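Local coordinates for conserved hypothetical protein (Streptococcus pneumoniae, PDB 2GK4) that is of unknown function but probably acts as a CoaB-type phosphopantothenate-cysteine ligase, joining cysteine to phosphopantothenate on the route to coenzyme A, at residues Gly12-Ala16 with Ile68-Lys72; Thr24-His30 with Lys52-Lys56; Asp185-Asn190 with Ala202-Glu206. All blocks are in the same frame, centred on the assembly; numbering follows the deposited sequence.

Contact 1 of 3, residues Gly12-Ala16 with Ile68-Lys72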
loop_
_atom_site.group_PDB
_atom_site.type_symbol
_atom_site.label_atom_id
_atom_site.label_comp_id
_atom_site.label_asym_id
_atom_site.label_seq_id
_atom_site.Cartn_x
_atom_site.Cartn_y
_atom_site.Cartn_z
ATOM N N GLY A 12 8.043 -5.622 -2.304
ATOM C CA GLY A 12 7.085 -5.568 -3.421
ATOM C C GLY A 12 6.892 -4.129 -3.858
ATOM O O GLY A 12 6.841 -3.202 -3.024
ATOM N N THR A 13 6.733 -3.941 -5.161
ATOM C CA THR A 13 6.589 -2.612 -5.744
ATOM C C THR A 13 5.179 -2.058 -5.506
ATOM O O THR A 13 4.208 -2.818 -5.327
ATOM C CB THR A 13 6.853 -2.619 -7.276
ATOM O OG1 THR A 13 6.041 -3.619 -7.932
ATOM C CG2 THR A 13 8.355 -2.860 -7.577
ATOM N N SER A 14 5.086 -0.727 -5.441
ATOM C CA SER A 14 3.826 -0.015 -5.253
ATOM C C SER A 14 3.683 0.948 -6.423
ATOM O O SER A 14 4.600 1.720 -6.703
ATOM C CB SER A 14 3.840 0.805 -3.957
ATOM O OG SER A 14 3.588 0.003 -2.808
ATOM N N GLU A 15 2.542 0.905 -7.095
ATOM C CA GLU A 15 2.317 1.768 -8.257
ATOM C C GLU A 15 1.234 2.807 -7.896
ATOM O O GLU A 15 0.101 2.435 -7.620
ATOM C CB GLU A 15 1.878 0.903 -9.446
ATOM C CG GLU A 15 2.840 -0.242 -9.798
ATOM C CD GLU A 15 4.184 0.235 -10.316
ATOM O OE1 GLU A 15 4.213 1.166 -11.178
ATOM O OE2 GLU A 15 5.208 -0.345 -9.875
ATOM N N ALA A 16 1.587 4.096 -7.898
ATOM C CA ALA A 16 0.642 5.144 -7.458
ATOM C C ALA A 16 -0.575 5.261 -8.369
ATOM O O ALA A 16 -0.462 5.234 -9.608
ATOM C CB ALA A 16 1.343 6.494 -7.318
ATOM N N ILE A 68 13.206 1.561 -2.805
ATOM C CA ILE A 68 12.564 2.013 -4.035
ATOM C C ILE A 68 11.060 1.944 -3.839
ATOM O O ILE A 68 10.576 1.373 -2.849
ATOM C CB ILE A 68 12.970 1.166 -5.252
ATOM C CG1 ILE A 68 12.545 -0.304 -5.054
ATOM C CG2 ILE A 68 14.480 1.313 -5.526
ATOM C CD1 ILE A 68 12.398 -1.058 -6.327
ATOM N N THR A 69 10.324 2.506 -4.792
ATOM C CA THR A 69 8.872 2.574 -4.671
ATOM C C THR A 69 8.216 1.706 -5.739
ATOM O O THR A 69 7.539 0.726 -5.404
ATOM C CB THR A 69 8.356 4.024 -4.731
ATOM O OG1 THR A 69 8.918 4.756 -3.629
ATOM C CG2 THR A 69 6.817 4.051 -4.591
ATOM N N ASN A 70 8.451 2.019 -7.012
ATOM C CA ASN A 70 7.685 1.392 -8.126
ATOM C C ASN A 70 8.568 0.647 -9.115
ATOM O O ASN A 70 9.806 0.573 -8.935
ATOM C CB ASN A 70 6.786 2.421 -8.837
ATOM C CG ASN A 70 7.573 3.539 -9.521
ATOM O OD1 ASN A 70 8.782 3.446 -9.729
ATOM N ND2 ASN A 70 6.868 4.594 -9.891
ATOM N N THR A 71 7.965 0.081 -10.161
ATOM C CA THR A 71 8.756 -0.723 -11.113
ATOM C C THR A 71 9.747 0.128 -11.882
ATOM O O THR A 71 10.884 -0.307 -12.129
ATOM C CB THR A 71 7.899 -1.543 -12.088
ATOM O OG1 THR A 71 7.036 -0.675 -12.835
ATOM C CG2 THR A 71 7.108 -2.608 -11.343
ATOM N N LYS A 72 9.349 1.358 -12.234
ATOM C CA LYS A 72 10.306 2.269 -12.884
ATOM C C LYS A 72 11.586 2.414 -12.034
ATOM O O LYS A 72 12.682 2.354 -12.580
ATOM C CB LYS A 72 9.685 3.655 -13.144
ATOM C CG LYS A 72 10.589 4.636 -13.908
ATOM C CD LYS A 72 9.835 5.946 -14.242
ATOM C CE LYS A 72 9.197 5.935 -15.661
ATOM N NZ LYS A 72 8.159 4.877 -15.891
HETATM O O HOH W 1 6.432 2.133 -12.416
HETATM O O HOH W 2 4.003 4.865 -9.332
#
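Thr69 makes the backbone link between the loop after strand 63-67 and strand 14-16 of the small hairpin with 21-25: its carbonyl O accepts a nearly straight hydrogen bond from Ser14 N (2.9 Å), while Thr13 CA lies 3.5 Å from the same Thr69 O in a CA-H...O contact. One residue on, Asn70 is the N-cap of helix 71-81, into which the loop leads. Asparagine suits this place because its short side chain can turn back, and OD1 caps the backbone N of Asp73. The amide nitrogen ND2 donates to water 2 (2.9 Å), which also accepts from Ala16 N (2.9 Å), so the side chain serves helix and strand together. Thr13 CG2 packs 3.8 Å from Asn70 C, the Thr13 hydroxyl being hydrogen-bonded to Ser95. At Thr71 the helix begins, and Thr71 N donates to Glu15 OE2 over 2.8 Å. Lys72 N reaches the carboxylate through water 1, 3.0 Å from that N and 2.7 Å from Glu15 OE1, an oxygen that also bonds Thr98. Amides in a helix's first turn lack intrahelical acceptors, so a buried glutamate finds donors here, and its negative charge lies favourably at the positive, N-terminal end of the helix.

Contact 2 of 3, residues Thr24-His30 with Lys52-Lys56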
loop_
_atom_site.group_PDB
_atom_site.type_symbol
_atom_site.label_atom_id
_atom_site.label_comp_id
_atom_site.label_asym_id
_atom_site.label_seq_id
_atom_site.Cartn_x
_atom_site.Cartn_y
_atom_site.Cartn_z
ATOM N N THR A 24 -0.395 -2.201 -4.853
ATOM C CA THR A 24 0.884 -2.571 -4.235
ATOM C C THR A 24 0.973 -4.095 -4.231
ATOM O O THR A 24 -0.020 -4.771 -3.888
ATOM C CB THR A 24 0.908 -2.061 -2.780
ATOM O OG1 THR A 24 0.893 -0.623 -2.762
ATOM C CG2 THR A 24 2.140 -2.562 -2.038
ATOM N N ASN A 25 2.143 -4.639 -4.599
ATOM C CA ASN A 25 2.417 -6.050 -4.386
ATOM C C ASN A 25 2.878 -6.092 -2.943
ATOM O O ASN A 25 3.942 -5.546 -2.623
ATOM C CB ASN A 25 3.531 -6.537 -5.337
ATOM C CG ASN A 25 3.004 -6.892 -6.711
ATOM O OD1 ASN A 25 1.985 -6.350 -7.167
ATOM N ND2 ASN A 25 3.693 -7.804 -7.393
ATOM N N HIS A 26 2.060 -6.682 -2.074
ATOM C CA HIS A 26 2.181 -6.533 -0.618
ATOM C C HIS A 26 3.176 -7.446 0.143
ATOM O O HIS A 26 3.207 -7.431 1.388
ATOM C CB HIS A 26 0.782 -6.612 0.040
ATOM C CG HIS A 26 -0.054 -7.778 -0.425
ATOM N ND1 HIS A 26 0.380 -9.089 -0.379
ATOM C CD2 HIS A 26 -1.297 -7.817 -0.965
ATOM C CE1 HIS A 26 -0.562 -9.885 -0.864
ATOM N NE2 HIS A 26 -1.595 -9.135 -1.222
ATOM N N SER A 27 3.983 -8.226 -0.570
ATOM C CA SER A 27 5.017 -9.068 0.069
ATOM C C SER A 27 5.882 -8.291 1.070
ATOM O O SER A 27 6.407 -7.230 0.737
ATOM C CB SER A 27 5.945 -9.661 -1.001
ATOM O OG SER A 27 7.094 -10.259 -0.399
ATOM N N THR A 28 6.042 -8.823 2.284
ATOM C CA THR A 28 6.913 -8.164 3.272
ATOM C C THR A 28 8.363 -8.649 3.187
ATOM O O THR A 28 9.205 -8.260 3.995
ATOM C CB THR A 28 6.373 -8.290 4.684
ATOM O OG1 THR A 28 6.179 -9.673 4.973
ATOM C CG2 THR A 28 5.026 -7.535 4.817
ATOM N N GLY A 29 8.657 -9.492 2.207
ATOM C CA GLY A 29 10.058 -9.837 1.922
ATOM C C GLY A 29 10.794 -10.537 3.066
ATOM O O GLY A 29 12.011 -10.404 3.197
ATOM N N HIS A 30 10.069 -11.295 3.891
ATOM C CA HIS A 30 10.718 -12.075 4.959
ATOM C C HIS A 30 11.830 -12.993 4.447
ATOM O O HIS A 30 12.890 -13.096 5.043
ATOM C CB HIS A 30 9.695 -12.877 5.765
ATOM C CG HIS A 30 10.241 -13.469 7.029
ATOM N ND1 HIS A 30 9.749 -14.638 7.572
ATOM C CD2 HIS A 30 11.233 -13.059 7.864
ATOM C CE1 HIS A 30 10.408 -14.921 8.683
ATOM N NE2 HIS A 30 11.313 -13.982 8.885
ATOM N N LYS A 52 9.348 0.042 1.124
ATOM C CA LYS A 52 8.941 0.631 2.388
ATOM C C LYS A 52 8.368 -0.370 3.395
ATOM O O LYS A 52 8.757 -0.355 4.563
ATOM C CB LYS A 52 7.962 1.790 2.141
ATOM C CG LYS A 52 7.895 2.762 3.302
ATOM C CD LYS A 52 9.248 3.457 3.541
ATOM C CE LYS A 52 9.057 4.796 4.247
ATOM N NZ LYS A 52 10.167 5.768 3.970
ATOM N N ARG A 53 7.469 -1.234 2.936
ATOM C CA ARG A 53 6.781 -2.206 3.789
ATOM C C ARG A 53 7.565 -3.499 4.054
ATOM O O ARG A 53 7.108 -4.376 4.810
ATOM C CB ARG A 53 5.413 -2.533 3.170
ATOM C CG ARG A 53 4.572 -1.285 2.847
ATOM C CD ARG A 53 3.585 -1.547 1.718
ATOM N NE ARG A 53 2.402 -2.279 2.165
ATOM C CZ ARG A 53 2.303 -3.607 2.234
ATOM N NH1 ARG A 53 1.167 -4.157 2.659
ATOM N NH2 ARG A 53 3.319 -4.384 1.882
ATOM N N ALA A 54 8.736 -3.647 3.431
ATOM C CA ALA A 54 9.517 -4.860 3.607
ATOM C C ALA A 54 10.180 -4.938 4.980
ATOM O O ALA A 54 10.596 -3.924 5.525
ATOM C CB ALA A 54 10.578 -4.987 2.529
ATOM N N LEU A 55 10.288 -6.155 5.494
ATOM C CA LEU A 55 11.062 -6.452 6.700
ATOM C C LEU A 55 12.518 -6.205 6.385
ATOM O O LEU A 55 13.017 -6.684 5.398
ATOM C CB LEU A 55 10.860 -7.920 7.114
ATOM C CG LEU A 55 9.419 -8.243 7.538
ATOM C CD1 LEU A 55 9.226 -9.771 7.735
ATOM C CD2 LEU A 55 9.045 -7.457 8.790
ATOM N N LYS A 56 13.201 -5.443 7.219
ATOM C CA LYS A 56 14.601 -5.135 6.921
ATOM C C LYS A 56 15.554 -5.920 7.815
ATOM O O LYS A 56 15.316 -6.053 9.014
ATOM C CB LYS A 56 14.899 -3.628 7.104
ATOM C CG LYS A 56 13.905 -2.644 6.470
ATOM C CD LYS A 56 14.045 -2.582 4.945
ATOM C CE LYS A 56 13.190 -1.454 4.364
ATOM N NZ LYS A 56 11.731 -1.553 4.651
HETATM O O HOH W 3 5.222 -4.857 -0.079
HETATM O O HOH W 4 13.314 -8.035 3.071
#
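Two direct hydrogen bonds hold the end of strand 21-25 and the turn after it to loop 52-56 of the Rossmann-like domain, one between backbones and one from a side chain. In the first, Leu55 N donates to Thr28 O at 2.8 Å and close to linear, and Ala54 CA adds a CA-H...O contact to Thr28 O at 3.4 Å. In the second, Arg53 NH2 donates to His26 O at 3.1 Å, near the plane of the guanidinium. Arginine suits the spot because it is long enough to leave the loop after strand 45-50 and reach the carbonyl of His26 just past strand 21-25. Water 3 extends this network, donating to Asn25 O (2.9 Å) and Ser27 O (2.8 Å) and accepting a weak bond from Arg53 NH2 (2.8 Å). Water 4 bridges Gly29 O and Leu55 O, 2.7 Å from each.

Within 24-30, Ser27 OG accepts from Gly29 N (3.1 Å), an ST turn that brings the chain to helix 30-41. Gly29, its N-cap residue, has a positive phi of 62°, which glycine tolerates readily. Lys56 NZ folds back on its own loop to Ala54 O (2.8 Å).

Thr24 CG2 lies over one face of the guanidinium of Arg53, which also packs on Arg53 of the second subunit; Thr24 and Asn25 pair with a strand of that subunit, so this end of the contact is part of the dimer interface. Thr28 CG2 rests 3.8 Å from Arg53 O, and exposed Leu55 sets its methyl CD1 3.7 Å from His30 CB.

Contact 3 of 3, residues Asp185-Asn190 with Ala202-Glu206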
loop_
_atom_site.group_PDB
_atom_site.type_symbol
_atom_site.label_atom_id
_atom_site.label_comp_id
_atom_site.label_asym_id
_atom_site.label_seq_id
_atom_site.Cartn_x
_atom_site.Cartn_y
_atom_site.Cartn_z
ATOM N N ASP A 185 20.016 -18.695 -13.921
ATOM C CA ASP A 185 20.853 -19.788 -13.585
ATOM C C ASP A 185 20.053 -20.788 -12.712
ATOM O O ASP A 185 20.173 -22.013 -12.834
ATOM C CB ASP A 185 22.061 -19.179 -12.898
ATOM C CG ASP A 185 22.963 -18.389 -13.884
ATOM O OD1 ASP A 185 22.718 -17.169 -14.267
ATOM O OD2 ASP A 185 23.937 -19.038 -14.294
ATOM N N LEU A 186 19.166 -20.228 -11.900
ATOM C CA LEU A 186 18.442 -20.942 -10.875
ATOM C C LEU A 186 17.146 -20.200 -10.665
ATOM O O LEU A 186 17.149 -18.967 -10.577
ATOM C CB LEU A 186 19.241 -20.944 -9.571
ATOM C CG LEU A 186 18.534 -21.410 -8.295
ATOM C CD1 LEU A 186 18.140 -22.911 -8.443
ATOM C CD2 LEU A 186 19.471 -21.218 -7.067
ATOM N N ILE A 187 16.038 -20.947 -10.612
ATOM C CA ILE A 187 14.754 -20.391 -10.176
ATOM C C ILE A 187 14.264 -21.177 -8.964
ATOM O O ILE A 187 14.111 -22.411 -9.017
ATOM C CB ILE A 187 13.656 -20.446 -11.300
ATOM C CG1 ILE A 187 13.989 -19.556 -12.512
ATOM C CG2 ILE A 187 12.319 -20.027 -10.765
ATOM C CD1 ILE A 187 14.101 -18.065 -12.216
ATOM N N ILE A 188 13.995 -20.466 -7.875
ATOM C CA ILE A 188 13.461 -21.074 -6.665
ATOM C C ILE A 188 11.933 -20.969 -6.736
ATOM O O ILE A 188 11.344 -19.868 -6.605
ATOM C CB ILE A 188 14.071 -20.435 -5.418
ATOM C CG1 ILE A 188 15.602 -20.645 -5.421
ATOM C CG2 ILE A 188 13.424 -20.980 -4.109
ATOM C CD1 ILE A 188 16.324 -19.847 -4.385
ATOM N N ALA A 189 11.303 -22.104 -6.993
ATOM C CA ALA A 189 9.863 -22.149 -7.223
ATOM C C ALA A 189 9.145 -22.560 -5.935
ATOM O O ALA A 189 9.648 -23.389 -5.185
ATOM C CB ALA A 189 9.530 -23.120 -8.355
ATOM N N ASN A 190 7.999 -21.956 -5.679
ATOM C CA ASN A 190 7.230 -22.279 -4.485
ATOM C C ASN A 190 5.748 -22.026 -4.676
ATOM O O ASN A 190 5.352 -21.277 -5.579
ATOM C CB ASN A 190 7.815 -21.598 -3.241
ATOM C CG ASN A 190 7.849 -20.037 -3.317
ATOM O OD1 ASN A 190 7.766 -19.395 -2.275
ATOM N ND2 ASN A 190 8.035 -19.452 -4.493
ATOM N N ALA A 202 10.128 -25.449 -1.065
ATOM C CA ALA A 202 10.611 -24.831 -2.297
ATOM C C ALA A 202 11.437 -25.803 -3.111
ATOM O O ALA A 202 12.013 -26.769 -2.583
ATOM C CB ALA A 202 11.441 -23.571 -1.995
ATOM N N ILE A 203 11.462 -25.552 -4.405
ATOM C CA ILE A 203 12.202 -26.398 -5.333
ATOM C C ILE A 203 13.189 -25.511 -6.044
ATOM O O ILE A 203 12.801 -24.545 -6.712
ATOM C CB ILE A 203 11.261 -27.076 -6.339
ATOM C CG1 ILE A 203 10.048 -27.717 -5.607
ATOM C CG2 ILE A 203 12.031 -28.054 -7.262
ATOM C CD1 ILE A 203 8.914 -28.104 -6.517
ATOM N N PHE A 204 14.470 -25.863 -5.925
ATOM C CA PHE A 204 15.546 -25.160 -6.623
ATOM C C PHE A 204 15.601 -25.765 -8.021
ATOM O O PHE A 204 16.020 -26.920 -8.191
ATOM C CB PHE A 204 16.878 -25.353 -5.862
ATOM C CG PHE A 204 17.051 -24.428 -4.690
ATOM C CD1 PHE A 204 16.046 -24.284 -3.717
ATOM C CD2 PHE A 204 18.251 -23.725 -4.533
ATOM C CE1 PHE A 204 16.228 -23.424 -2.621
ATOM C CE2 PHE A 204 18.456 -22.882 -3.440
ATOM C CZ PHE A 204 17.457 -22.734 -2.477
ATOM N N VAL A 205 15.070 -25.016 -8.982
ATOM C CA VAL A 205 14.959 -25.444 -10.347
ATOM C C VAL A 205 16.141 -24.938 -11.192
ATOM O O VAL A 205 16.366 -23.702 -11.410
ATOM C CB VAL A 205 13.583 -25.013 -10.975
ATOM C CG1 VAL A 205 13.444 -25.547 -12.397
ATOM C CG2 VAL A 205 12.419 -25.546 -10.135
ATOM N N GLU A 206 16.883 -25.907 -11.703
ATOM C CA GLU A 206 17.875 -25.633 -12.714
ATOM C C GLU A 206 17.499 -26.313 -14.030
ATOM O O GLU A 206 16.518 -27.036 -14.121
ATOM C CB GLU A 206 19.249 -26.085 -12.220
ATOM C CG GLU A 206 19.721 -25.327 -10.989
ATOM C CD GLU A 206 20.922 -25.976 -10.332
ATOM O OE1 GLU A 206 20.907 -27.193 -10.095
ATOM O OE2 GLU A 206 21.895 -25.277 -10.018
HETATM O O HOH W 5 22.633 -22.951 -10.892
#
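This is an antiparallel beta hairpin, strands 186-191 and 202-205, in the main mixed sheet, at the step where the parallel, Rossmann-like order gives way to antiparallel strands. Ile187 faces Val205 and Ala189 faces Ile203 as hydrogen-bonded pairs: Ile187 N to Val205 O and Ala189 N to Ile203 O are each 2.9 Å, with return bonds from Val205 N to Ile187 O (2.8 Å) and Ile203 N to Ala189 O (2.9 Å). Between them Ile188 and Phe204 form a non-hydrogen-bonded pair. Ile188 CG1 stands 3.8 Å from the Phe204 ring centroid, almost on its normal, in a CH-pi contact; Leu186 CD2 adds 3.8 Å to Phe204 CD2. Leu186, Ile188 and Phe204 meet helix 216-228, while Ile187, Ala189 and Val205 meet helix 168-182. This part of the sheet is covered on both faces, and its apolar residues suit that burial. Charge is left to the end, where Glu206 OE2 makes a salt bridge with Lys226: the backbone fixes the register and hydrophobic side chains fill the sandwich.

In the fold
Contacts 1 and 2 are neighbours, their centres 11 Å apart, and both use the antiparallel hairpin 14-16 and 21-25: Ser14 OG and Thr24 OG1 lie 2.8 Å apart, a probable hydrogen bond, and Thr24 OG1 also bonds Thr24 of the second subunit, into which the hairpin's sheet continues. In sequence, both segments of contact 2 fall between those of contact 1. Contact 1 joins the hairpin to the start of helix 71-81, contact 2 to the loop between strands 45-50 and 63-67. Contact 3 comes later, its centre 25 Å from contact 1 and 21 Å from contact 2, in the main sheet. The dimer-forming hairpin is tied to one part of the sandwich, and contact 3 builds another.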